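Local structure of hydrolase (Thermococcus thioreducens, 6IAH) at residues V4-I12 with M157-F168; F29-K40 with L63-E73. The protein is a magnesium-binding phosphatase of the haloacid dehalogenase superfamily with diverse substrate specificity, and may act on phosphoglycolate. All blocks are in the same frame, centred on the assembly; numbering follows the deposited sequence.

Contact 1 of 2, residues V4-I12 with M157-F168; sequences VFDVDGVLI and MELAERIIGFKF. With MG (magnesium ion), chain B.
V7, L11 and I12, in and just after the loop with a DxDx(T/V)-type sequence, and F5 at the end of the central strand of the HAD Rossmann-like core, pack against helix 154-164 and the chain that follows it. No hydrogen bond crosses the interface; the contact is apolar and largely buried. I12 makes the most contacts. Its CD1 lies 3.4 Å from A160 CB, tighter than usual for two carbons, while its CG1 packs against I164, which is modelled in two conformers. With CG1 anti to the carbonyl carbon (chi1 -69°), I12 sends this longer branch to the helix, where CG2 of I163 also touches it. V7 spreads its two methyls, CG1 onto A160 CB and CG2 to the sulfur of M157, whose chain is bent at chi2 and chi3.

Aromatic packing continues beyond the helix. F168 CE1 lies 3.9 Å from F5 CD2, the two side chains crossing at about a right angle. L11 and F168 come toward each other from opposite directions, L11 CD1 lying 3.7 Å from F168 CZ. The other methyl of L11, CD2, rests on one face of the F5 ring, whereas a face of F168 is covered by F166. L137 of helix 134-141 touches both F5 and F168.

Polar groups work within each segment. F168 N donates to E161 OE2, tying the chain after the helix back to its last turns. In the loop, V7 O accepts from I12 N and V10 N on opposite faces of its carbonyl plane, which closes the turn that holds the metal ligand D8. D199 and three waters complete the magnesium site, and K179 pairs with D6 OD1; the loop itself supplies D6 OD2 at 1.9 Å and D8 O at 2.1 Å from magnesium.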
loop_
_atom_site.group_PDB
_atom_site.type_symbol
_atom_site.label_atom_id
_atom_site.label_comp_id
_atom_site.label_asym_id
_atom_site.label_seq_id
_atom_site.Cartn_x
_atom_site.Cartn_y
_atom_site.Cartn_z
ATOM N N VAL A 4 -3.433 -8.230 -15.138
ATOM C CA VAL A 4 -3.872 -7.710 -13.854
ATOM C C VAL A 4 -2.673 -7.147 -13.135
ATOM O O VAL A 4 -1.617 -7.776 -13.110
ATOM C CB VAL A 4 -4.559 -8.747 -13.048
ATOM C CG1 VAL A 4 -5.271 -8.114 -11.843
ATOM C CG2 VAL A 4 -5.634 -9.438 -13.903
ATOM N N PHE A 5 -2.854 -5.973 -12.569
ATOM C CA PHE A 5 -1.740 -5.242 -11.921
ATOM C C PHE A 5 -2.039 -5.026 -10.422
ATOM O O PHE A 5 -3.184 -4.792 -9.977
ATOM C CB PHE A 5 -1.573 -3.831 -12.520
ATOM C CG PHE A 5 -1.546 -3.771 -13.999
ATOM C CD1 PHE A 5 -0.347 -3.932 -14.679
ATOM C CD2 PHE A 5 -2.727 -3.455 -14.724
ATOM C CE1 PHE A 5 -0.316 -3.845 -16.056
ATOM C CE2 PHE A 5 -2.701 -3.367 -16.100
ATOM C CZ PHE A 5 -1.471 -3.542 -16.772
ATOM N N ASP A 6 -0.977 -5.082 -9.644
ATOM C CA ASP A 6 -0.869 -4.343 -8.392
ATOM C C ASP A 6 -0.716 -2.859 -8.759
ATOM O O ASP A 6 -0.307 -2.526 -9.875
ATOM C CB ASP A 6 0.372 -4.845 -7.611
ATOM C CG ASP A 6 0.566 -4.157 -6.235
ATOM O OD1 ASP A 6 -0.410 -3.887 -5.508
ATOM O OD2 ASP A 6 1.736 -3.894 -5.906
ATOM N N VAL A 7 -1.030 -1.970 -7.825
ATOM C CA VAL A 7 -0.846 -0.540 -8.046
ATOM C C VAL A 7 0.487 -0.115 -7.449
ATOM O O VAL A 7 1.369 0.297 -8.189
ATOM C CB VAL A 7 -2.001 0.256 -7.478
ATOM C CG1 VAL A 7 -1.805 1.750 -7.629
ATOM C CG2 VAL A 7 -3.284 -0.148 -8.147
ATOM N N ASP A 8 0.645 -0.229 -6.149
ATOM C CA ASP A 8 1.819 0.403 -5.463
ATOM C C ASP A 8 3.098 -0.392 -5.709
ATOM O O ASP A 8 3.165 -1.557 -5.371
ATOM C CB ASP A 8 1.551 0.506 -3.942
ATOM C CG ASP A 8 0.403 1.509 -3.576
ATOM O OD1 ASP A 8 -0.180 2.206 -4.444
ATOM O OD2 ASP A 8 0.095 1.625 -2.362
ATOM N N GLY A 9 4.120 0.251 -6.262
ATOM C CA GLY A 9 5.370 -0.380 -6.612
ATOM C C GLY A 9 5.358 -0.944 -8.042
ATOM O O GLY A 9 6.403 -1.434 -8.486
ATOM N N VAL A 10 4.193 -0.939 -8.734
ATOM C CA VAL A 10 4.067 -1.453 -10.097
ATOM C C VAL A 10 3.599 -0.322 -11.023
ATOM O O VAL A 10 4.343 0.086 -11.923
ATOM C CB VAL A 10 3.083 -2.652 -10.165
ATOM C CG1 VAL A 10 2.783 -3.035 -11.600
ATOM C CG2 VAL A 10 3.642 -3.856 -9.405
ATOM N N LEU A 11 2.355 0.155 -10.871
ATOM C CA LEU A 11 1.873 1.310 -11.664
ATOM C C LEU A 11 2.326 2.655 -11.108
ATOM O O LEU A 11 2.466 3.597 -11.883
ATOM C CB LEU A 11 0.359 1.314 -11.782
ATOM C CG LEU A 11 -0.217 -0.001 -12.337
ATOM C CD1 LEU A 11 -1.755 -0.024 -12.336
ATOM C CD2 LEU A 11 0.296 -0.325 -13.730
ATOM N N ILE A 12 2.429 2.759 -9.777
ATOM C CA ILE A 12 2.704 4.025 -9.069
ATOM C C ILE A 12 3.861 3.824 -8.103
ATOM O O ILE A 12 3.892 2.818 -7.334
ATOM C CB ILE A 12 1.463 4.493 -8.268
ATOM C CG1 ILE A 12 0.363 4.922 -9.258
ATOM C CG2 ILE A 12 1.790 5.688 -7.384
ATOM C CD1 ILE A 12 -0.978 5.210 -8.623
ATOM N N MET A 157 -8.111 4.399 -4.924
ATOM C CA MET A 157 -8.022 3.918 -6.271
ATOM C C MET A 157 -8.380 5.049 -7.298
ATOM O O MET A 157 -7.716 5.184 -8.343
ATOM C CB MET A 157 -8.920 2.669 -6.443
ATOM C CG MET A 157 -8.673 1.882 -7.710
ATOM S SD MET A 157 -6.911 1.441 -8.098
ATOM C CE MET A 157 -7.005 1.589 -9.837
ATOM N N GLU A 158 -9.397 5.854 -6.984
ATOM C CA GLU A 158 -9.681 7.053 -7.768
ATOM C C GLU A 158 -8.452 7.973 -7.818
ATOM O O GLU A 158 -8.121 8.492 -8.890
ATOM C CB GLU A 158 -10.889 7.809 -7.218
ATOM C CG GLU A 158 -11.487 8.818 -8.193
ATOM C CD GLU A 158 -10.842 10.182 -8.098
ATOM O OE1 GLU A 158 -10.520 10.593 -6.959
ATOM O OE2 GLU A 158 -10.667 10.848 -9.153
ATOM N N LEU A 159 -7.795 8.173 -6.681
ATOM C CA LEU A 159 -6.523 8.947 -6.652
ATOM C C LEU A 159 -5.431 8.340 -7.561
ATOM O O LEU A 159 -4.730 9.069 -8.285
ATOM C CB LEU A 159 -5.953 9.095 -5.222
ATOM C CG LEU A 159 -6.870 9.747 -4.161
ATOM C CD1 LEU A 159 -6.179 9.735 -2.806
ATOM C CD2 LEU A 159 -7.257 11.143 -4.594
ATOM N N ALA A 160 -5.268 7.015 -7.495
ATOM C CA ALA A 160 -4.334 6.331 -8.362
ATOM C C ALA A 160 -4.630 6.570 -9.853
ATOM O O ALA A 160 -3.715 6.822 -10.613
ATOM C CB ALA A 160 -4.335 4.857 -8.070
ATOM N N GLU A 161 -5.907 6.448 -10.238
ATOM C CA GLU A 161 -6.315 6.808 -11.574
ATOM C C GLU A 161 -5.972 8.239 -12.011
ATOM O O GLU A 161 -5.637 8.469 -13.164
ATOM C CB GLU A 161 -7.797 6.580 -11.760
ATOM C CG GLU A 161 -8.111 5.124 -11.680
ATOM C CD GLU A 161 -9.596 4.851 -11.645
ATOM O OE1 GLU A 161 -10.374 5.715 -11.184
ATOM O OE2 GLU A 161 -9.980 3.774 -12.109
ATOM N N ARG A 162 -5.985 9.193 -11.084
ATOM C CA ARG A 162 -5.497 10.540 -11.357
ATOM C C ARG A 162 -4.014 10.574 -11.597
ATOM O O ARG A 162 -3.535 11.226 -12.536
ATOM C CB ARG A 162 -5.834 11.494 -10.215
ATOM C CG ARG A 162 -7.355 11.676 -10.033
ATOM C CD ARG A 162 -7.516 12.743 -8.962
ATOM N NE ARG A 162 -8.749 12.620 -8.224
ATOM C CZ ARG A 162 -8.982 13.317 -7.107
ATOM N NH1 ARG A 162 -8.143 14.239 -6.675
ATOM N NH2 ARG A 162 -10.077 13.137 -6.475
ATOM N N ILE A 163 -3.284 9.858 -10.778
ATOM C CA ILE A 163 -1.809 9.866 -10.871
ATOM C C ILE A 163 -1.353 9.237 -12.198
ATOM O O ILE A 163 -0.452 9.722 -12.820
ATOM C CB ILE A 163 -1.181 9.120 -9.662
ATOM C CG1 ILE A 163 -1.402 9.930 -8.375
ATOM C CG2 ILE A 163 0.336 8.890 -9.827
ATOM C CD1 ILE A 163 -1.349 9.137 -7.129
ATOM N N ILE A 164 -2.003 8.117 -12.559
ATOM C CA ILE A 164 -1.683 7.329 -13.739
ATOM C C ILE A 164 -2.177 7.998 -15.012
ATOM O O ILE A 164 -1.474 8.023 -16.010
ATOM C CB ILE A 164 -2.285 5.901 -13.620
ATOM C CG1 ILE A 164 -1.580 5.145 -12.494
ATOM C CG2 ILE A 164 -2.169 5.115 -14.932
ATOM C CD1 ILE A 164 -2.332 3.970 -11.931
ATOM N N GLY A 165 -3.374 8.567 -14.968
ATOM C CA GLY A 165 -4.028 9.104 -16.125
ATOM C C GLY A 165 -4.719 8.020 -16.916
ATOM O O GLY A 165 -4.744 8.064 -18.162
ATOM N N PHE A 166 -5.279 7.054 -16.201
ATOM C CA PHE A 166 -6.024 5.962 -16.832
ATOM C C PHE A 166 -7.001 5.410 -15.844
ATOM O O PHE A 166 -6.688 5.272 -14.657
ATOM C CB PHE A 166 -5.060 4.876 -17.331
ATOM C CG PHE A 166 -5.734 3.760 -18.115
ATOM C CD1 PHE A 166 -5.883 3.856 -19.493
ATOM C CD2 PHE A 166 -6.129 2.601 -17.490
ATOM C CE1 PHE A 166 -6.481 2.828 -20.202
ATOM C CE2 PHE A 166 -6.723 1.552 -18.200
ATOM C CZ PHE A 166 -6.895 1.669 -19.554
ATOM N N LYS A 167 -8.193 5.086 -16.319
ATOM C CA LYS A 167 -9.270 4.587 -15.468
ATOM C C LYS A 167 -9.355 3.038 -15.568
ATOM O O LYS A 167 -9.294 2.499 -16.668
ATOM C CB LYS A 167 -10.594 5.244 -15.942
ATOM C CG LYS A 167 -11.688 5.348 -14.887
ATOM C CD LYS A 167 -12.354 6.722 -14.912
ATOM N N PHE A 168 -9.481 2.327 -14.468
ATOM C CA PHE A 168 -9.624 0.872 -14.514
ATOM C C PHE A 168 -11.059 0.488 -14.179
ATOM O O PHE A 168 -11.467 0.558 -13.021
ATOM C CB PHE A 168 -8.686 0.186 -13.531
ATOM C CG PHE A 168 -7.238 0.269 -13.927
ATOM C CD1 PHE A 168 -6.685 -0.690 -14.761
ATOM C CD2 PHE A 168 -6.470 1.321 -13.525
ATOM C CE1 PHE A 168 -5.360 -0.628 -15.132
ATOM C CE2 PHE A 168 -5.153 1.388 -13.891
ATOM C CZ PHE A 168 -4.579 0.402 -14.686
HETATM MG MG MG B . 2.858 -3.447 -4.418
HETATM O O HOH W 1 1.332 -2.810 -3.294
HETATM O O HOH W 2 4.180 -2.709 -3.123
HETATM O O HOH W 3 2.708 -5.403 -3.641
#

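Contact 2 of 2, residues F29-K40 with L63-E73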
loop_
_atom_site.group_PDB
_atom_site.type_symbol
_atom_site.label_atom_id
_atom_site.label_comp_id
_atom_site.label_asym_id
_atom_site.label_seq_id
_atom_site.Cartn_x
_atom_site.Cartn_y
_atom_site.Cartn_z
ATOM N N PHE A 29 1.878 13.995 17.236
ATOM C CA PHE A 29 1.516 13.646 18.640
ATOM C C PHE A 29 2.699 13.807 19.571
ATOM O O PHE A 29 2.556 14.254 20.708
ATOM C CB PHE A 29 0.960 12.250 18.719
ATOM C CG PHE A 29 -0.405 12.196 18.174
ATOM C CD1 PHE A 29 -1.456 12.593 18.958
ATOM C CD2 PHE A 29 -0.608 11.969 16.813
ATOM C CE1 PHE A 29 -2.734 12.667 18.440
ATOM C CE2 PHE A 29 -1.900 12.044 16.298
ATOM C CZ PHE A 29 -2.938 12.406 17.101
ATOM N N LEU A 30 3.870 13.441 19.108
ATOM C CA LEU A 30 5.056 13.699 19.918
ATOM C C LEU A 30 5.179 15.164 20.326
ATOM O O LEU A 30 5.484 15.460 21.490
ATOM C CB LEU A 30 6.310 13.159 19.254
ATOM C CG LEU A 30 6.385 11.624 19.153
ATOM C CD1 LEU A 30 7.506 11.208 18.240
ATOM C CD2 LEU A 30 6.513 10.890 20.514
ATOM N N GLY A 31 4.981 16.059 19.382
ATOM C CA GLY A 31 4.988 17.522 19.599
ATOM C C GLY A 31 4.006 17.936 20.676
ATOM O O GLY A 31 4.302 18.792 21.474
ATOM N N LEU A 32 2.849 17.271 20.772
ATOM C CA LEU A 32 1.922 17.545 21.872
ATOM C C LEU A 32 2.466 17.220 23.256
ATOM O O LEU A 32 2.062 17.813 24.231
ATOM C CB LEU A 32 0.595 16.792 21.697
ATOM C CG LEU A 32 -0.190 16.980 20.427
ATOM C CD1 LEU A 32 -1.505 16.170 20.451
ATOM C CD2 LEU A 32 -0.490 18.453 20.178
ATOM N N PHE A 33 3.339 16.249 23.324
ATOM C CA PHE A 33 3.978 15.868 24.512
ATOM C C PHE A 33 5.372 16.551 24.605
ATOM O O PHE A 33 6.166 16.103 25.377
ATOM C CB PHE A 33 4.145 14.348 24.534
ATOM C CG PHE A 33 2.871 13.571 24.737
ATOM C CD1 PHE A 33 2.366 13.375 26.016
ATOM C CD2 PHE A 33 2.242 12.969 23.672
ATOM C CE1 PHE A 33 1.233 12.601 26.224
ATOM C CE2 PHE A 33 1.090 12.230 23.835
ATOM C CZ PHE A 33 0.576 12.042 25.140
ATOM N N GLY A 34 5.638 17.578 23.804
ATOM C CA GLY A 34 6.923 18.318 23.847
ATOM C C GLY A 34 8.144 17.483 23.467
ATOM O O GLY A 34 9.264 17.800 23.876
ATOM N N VAL A 35 7.943 16.416 22.685
ATOM C CA VAL A 35 9.046 15.591 22.213
ATOM C C VAL A 35 9.348 16.020 20.767
ATOM O O VAL A 35 8.478 15.914 19.874
ATOM C CB VAL A 35 8.734 14.080 22.323
ATOM C CG1 VAL A 35 9.807 13.253 21.636
ATOM C CG2 VAL A 35 8.587 13.643 23.795
ATOM N N GLU A 36 10.565 16.514 20.569
ATOM C CA GLU A 36 11.030 17.022 19.299
ATOM C C GLU A 36 11.939 16.030 18.543
ATOM O O GLU A 36 12.278 16.279 17.414
ATOM C CB GLU A 36 11.762 18.374 19.496
ATOM C CG GLU A 36 10.841 19.536 19.840
ATOM C CD GLU A 36 9.806 19.800 18.745
ATOM O OE1 GLU A 36 10.144 20.513 17.782
ATOM O OE2 GLU A 36 8.661 19.280 18.827
ATOM N N ARG A 37 12.311 14.927 19.166
ATOM C CA ARG A 37 13.137 13.902 18.535
ATOM C C ARG A 37 12.354 13.365 17.304
ATOM O O ARG A 37 11.107 13.189 17.353
ATOM C CB ARG A 37 13.490 12.731 19.495
ATOM C CG ARG A 37 13.908 13.064 20.936
ATOM C CD ARG A 37 14.195 11.801 21.774
ATOM N NE ARG A 37 13.001 11.080 22.325
ATOM C CZ ARG A 37 12.343 11.386 23.447
ATOM N NH1 ARG A 37 12.699 12.417 24.205
ATOM N NH2 ARG A 37 11.292 10.668 23.826
ATOM N N GLU A 38 13.055 13.198 16.186
ATOM C CA GLU A 38 12.372 12.801 14.964
ATOM C C GLU A 38 12.182 11.302 14.910
ATOM O O GLU A 38 12.912 10.506 15.497
ATOM C CB GLU A 38 13.080 13.271 13.704
ATOM C CG GLU A 38 12.768 14.708 13.317
ATOM C CD GLU A 38 13.754 15.162 12.281
ATOM O OE1 GLU A 38 13.550 14.815 11.093
ATOM O OE2 GLU A 38 14.760 15.781 12.688
ATOM N N ILE A 39 11.151 10.926 14.189
ATOM C CA ILE A 39 10.945 9.529 13.890
ATOM C C ILE A 39 11.905 9.122 12.760
ATOM O O ILE A 39 11.798 9.680 11.661
ATOM C CB ILE A 39 9.466 9.277 13.484
ATOM C CG1 ILE A 39 8.575 9.491 14.691
ATOM C CG2 ILE A 39 9.268 7.855 12.985
ATOM C CD1 ILE A 39 8.727 8.487 15.808
ATOM N N LYS A 40 12.807 8.164 13.032
ATOM C CA LYS A 40 13.745 7.688 12.011
ATOM C C LYS A 40 13.033 6.832 10.952
ATOM O O LYS A 40 12.115 6.052 11.246
ATOM C CB LYS A 40 14.888 6.906 12.627
ATOM C CG LYS A 40 15.955 7.732 13.285
ATOM C CD LYS A 40 17.017 6.806 13.864
ATOM C CE LYS A 40 17.713 7.410 15.075
ATOM N NZ LYS A 40 18.432 6.374 15.903
ATOM N N LEU A 63 4.615 3.862 17.048
ATOM C CA LEU A 63 5.822 4.727 17.030
ATOM C C LEU A 63 5.788 5.863 17.994
ATOM O O LEU A 63 6.846 6.300 18.514
ATOM C CB LEU A 63 6.071 5.239 15.612
ATOM C CG LEU A 63 6.580 4.161 14.658
ATOM C CD1 LEU A 63 6.438 4.654 13.263
ATOM C CD2 LEU A 63 8.028 3.739 14.953
ATOM N N ILE A 64 4.596 6.370 18.224
ATOM C CA ILE A 64 4.350 7.442 19.205
ATOM C C ILE A 64 4.696 6.975 20.608
ATOM O O ILE A 64 5.544 7.585 21.321
ATOM C CB ILE A 64 2.898 7.965 19.170
ATOM C CG1 ILE A 64 2.639 8.682 17.876
ATOM C CG2 ILE A 64 2.636 8.934 20.343
ATOM C CD1 ILE A 64 1.154 8.845 17.577
ATOM N N LEU A 65 4.128 5.851 20.977
ATOM C CA LEU A 65 4.372 5.257 22.295
ATOM C C LEU A 65 5.826 4.892 22.422
ATOM O O LEU A 65 6.456 5.228 23.438
ATOM C CB LEU A 65 3.435 4.080 22.603
ATOM C CG LEU A 65 1.927 4.497 22.767
ATOM C CD1 LEU A 65 0.957 3.311 22.724
ATOM C CD2 LEU A 65 1.689 5.253 24.055
ATOM N N PHE A 66 6.393 4.281 21.385
ATOM C CA PHE A 66 7.800 3.853 21.501
ATOM C C PHE A 66 8.695 5.071 21.695
ATOM O O PHE A 66 9.613 5.022 22.502
ATOM C CB PHE A 66 8.301 3.142 20.227
ATOM C CG PHE A 66 7.794 1.705 20.030
ATOM C CD1 PHE A 66 6.924 1.113 20.896
ATOM C CD2 PHE A 66 8.288 0.944 18.968
ATOM C CE1 PHE A 66 6.485 -0.211 20.702
ATOM C CE2 PHE A 66 7.878 -0.397 18.791
ATOM C CZ PHE A 66 6.953 -0.935 19.646
ATOM N N ALA A 67 8.464 6.104 20.916
ATOM C CA ALA A 67 9.312 7.327 20.974
ATOM C C ALA A 67 9.065 8.121 22.244
ATOM O O ALA A 67 9.993 8.766 22.752
ATOM C CB ALA A 67 9.109 8.196 19.757
ATOM N N LEU A 68 7.837 8.075 22.780
ATOM C CA LEU A 68 7.586 8.671 24.106
ATOM C C LEU A 68 8.422 8.065 25.175
ATOM O O LEU A 68 8.746 8.748 26.161
ATOM C CB LEU A 68 6.107 8.556 24.536
ATOM C CG LEU A 68 5.149 9.632 23.989
ATOM C CD1 LEU A 68 3.710 9.332 24.430
ATOM C CD2 LEU A 68 5.601 10.989 24.525
ATOM N N SER A 69 8.701 6.770 25.024
ATOM C CA SER A 69 9.461 6.016 26.013
ATOM C C SER A 69 10.962 6.314 25.882
ATOM O O SER A 69 11.728 5.903 26.731
ATOM C CB SER A 69 9.268 4.521 25.847
ATOM O OG SER A 69 10.094 4.019 24.808
ATOM N N GLY A 70 11.387 6.951 24.810
ATOM C CA GLY A 70 12.822 7.222 24.637
ATOM C C GLY A 70 13.676 6.015 24.220
ATOM O O GLY A 70 14.920 6.159 24.133
ATOM N N ARG A 71 13.048 4.859 23.943
ATOM C CA ARG A 71 13.765 3.608 23.570
ATOM C C ARG A 71 13.231 3.011 22.245
ATOM O O ARG A 71 13.134 1.778 22.098
ATOM C CB ARG A 71 13.619 2.566 24.677
ATOM C CG ARG A 71 13.970 3.064 26.061
ATOM C CD ARG A 71 14.170 1.946 27.062
ATOM N NE ARG A 71 12.900 1.302 27.349
ATOM C CZ ARG A 71 12.478 0.118 26.891
ATOM N NH1 ARG A 71 13.247 -0.672 26.126
ATOM N NH2 ARG A 71 11.253 -0.301 27.247
ATOM N N ALA A 72 12.870 3.879 21.302
ATOM C CA ALA A 72 12.220 3.415 20.080
ATOM C C ALA A 72 13.089 2.412 19.327
ATOM O O ALA A 72 12.638 1.313 18.934
ATOM C CB ALA A 72 11.863 4.558 19.186
ATOM N N GLU A 73 14.356 2.755 19.185
ATOM C CA GLU A 73 15.262 1.831 18.512
ATOM C C GLU A 73 15.266 0.435 19.085
ATOM O O GLU A 73 15.102 -0.535 18.324
ATOM C CB GLU A 73 16.675 2.401 18.453
ATOM C CG GLU A 73 17.600 1.507 17.670
ATOM C CD GLU A 73 18.371 2.334 16.697
ATOM O OE1 GLU A 73 17.742 2.780 15.696
ATOM O OE2 GLU A 73 19.557 2.607 17.007
#
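The L30 and I64 CA atoms come within 6.3 Å where the end of helix 17-32 passes helix 56-68, and I39 then approaches A67 with 7.6 Å between CA atoms. Helix 17-32 ends in a Schellman motif, with V35 N bonded to L30 O and G34, at positive phi, bonded to G31 O. A second Schellman motif at G70 closes the other helix, and S69 forms an ST turn by accepting from R71 N.

L30 reaches into the interface with both methyls: CD1 lies 3.7 Å from A67 CB, and CD2 rests against I64 O and L68. Beside it, I64 CD1 lies 3.6 Å from F29 CB and also touches the base of the ring at CG and CD2. L68, partly exposed, packs on F33 and V35: its CD1 makes a CH-pi contact over one face of F33, 4.0 Å from the ring centroid and 14° off its normal. Its CD2 touches F33 CB and, more distantly, V35 CG2. I39 brings CD1 against L63 and A67.

R37 provides the polar link. Its chain bends at chi3 (-80°), and NH2 donates to A67 O nearly along the C=O axis and in the guanidinium plane; the modelled length of 2.5 Å is shorter than expected and doubtful as a measure of strength. V35 CG1 lies over the centre of one guanidinium face. Because G70 N also donates to A67 O, two donors grip this carbonyl at the helix end. Farther along, K40 NZ and E73 OE1 form a long salt bridge at 3.7 Å; W43 NE1 also bonds to E73 OE1.

The contact thus joins successive parts of a helical region remote from the magnesium site. Helix 41-50 packs on L63 and A72, while helix 85-92 takes F66, L65 and S69.

Contact 2 is nested in the sequence between the two segments of contact 1: residues 4-12 come first, then 29-40 and 63-73, and finally 157-168. Their centres lie 34 Å apart on opposite sides of the chain's centre, with nearest atoms about 17 Å apart. Contact 1 joins the end of the central strand of the parallel sheet and the loop after it to helix 154-164 and the chain that follows, whereas contact 2 lies within a helical insertion, consistent with the cap of HAD phosphatases. Helix 17-32 leads from the core side toward contact 2, and the chain later returns to complete contact 1. The core contact thus adjoins the magnesium site, while the helical contact lies away from it, among the helices of the presumed cap.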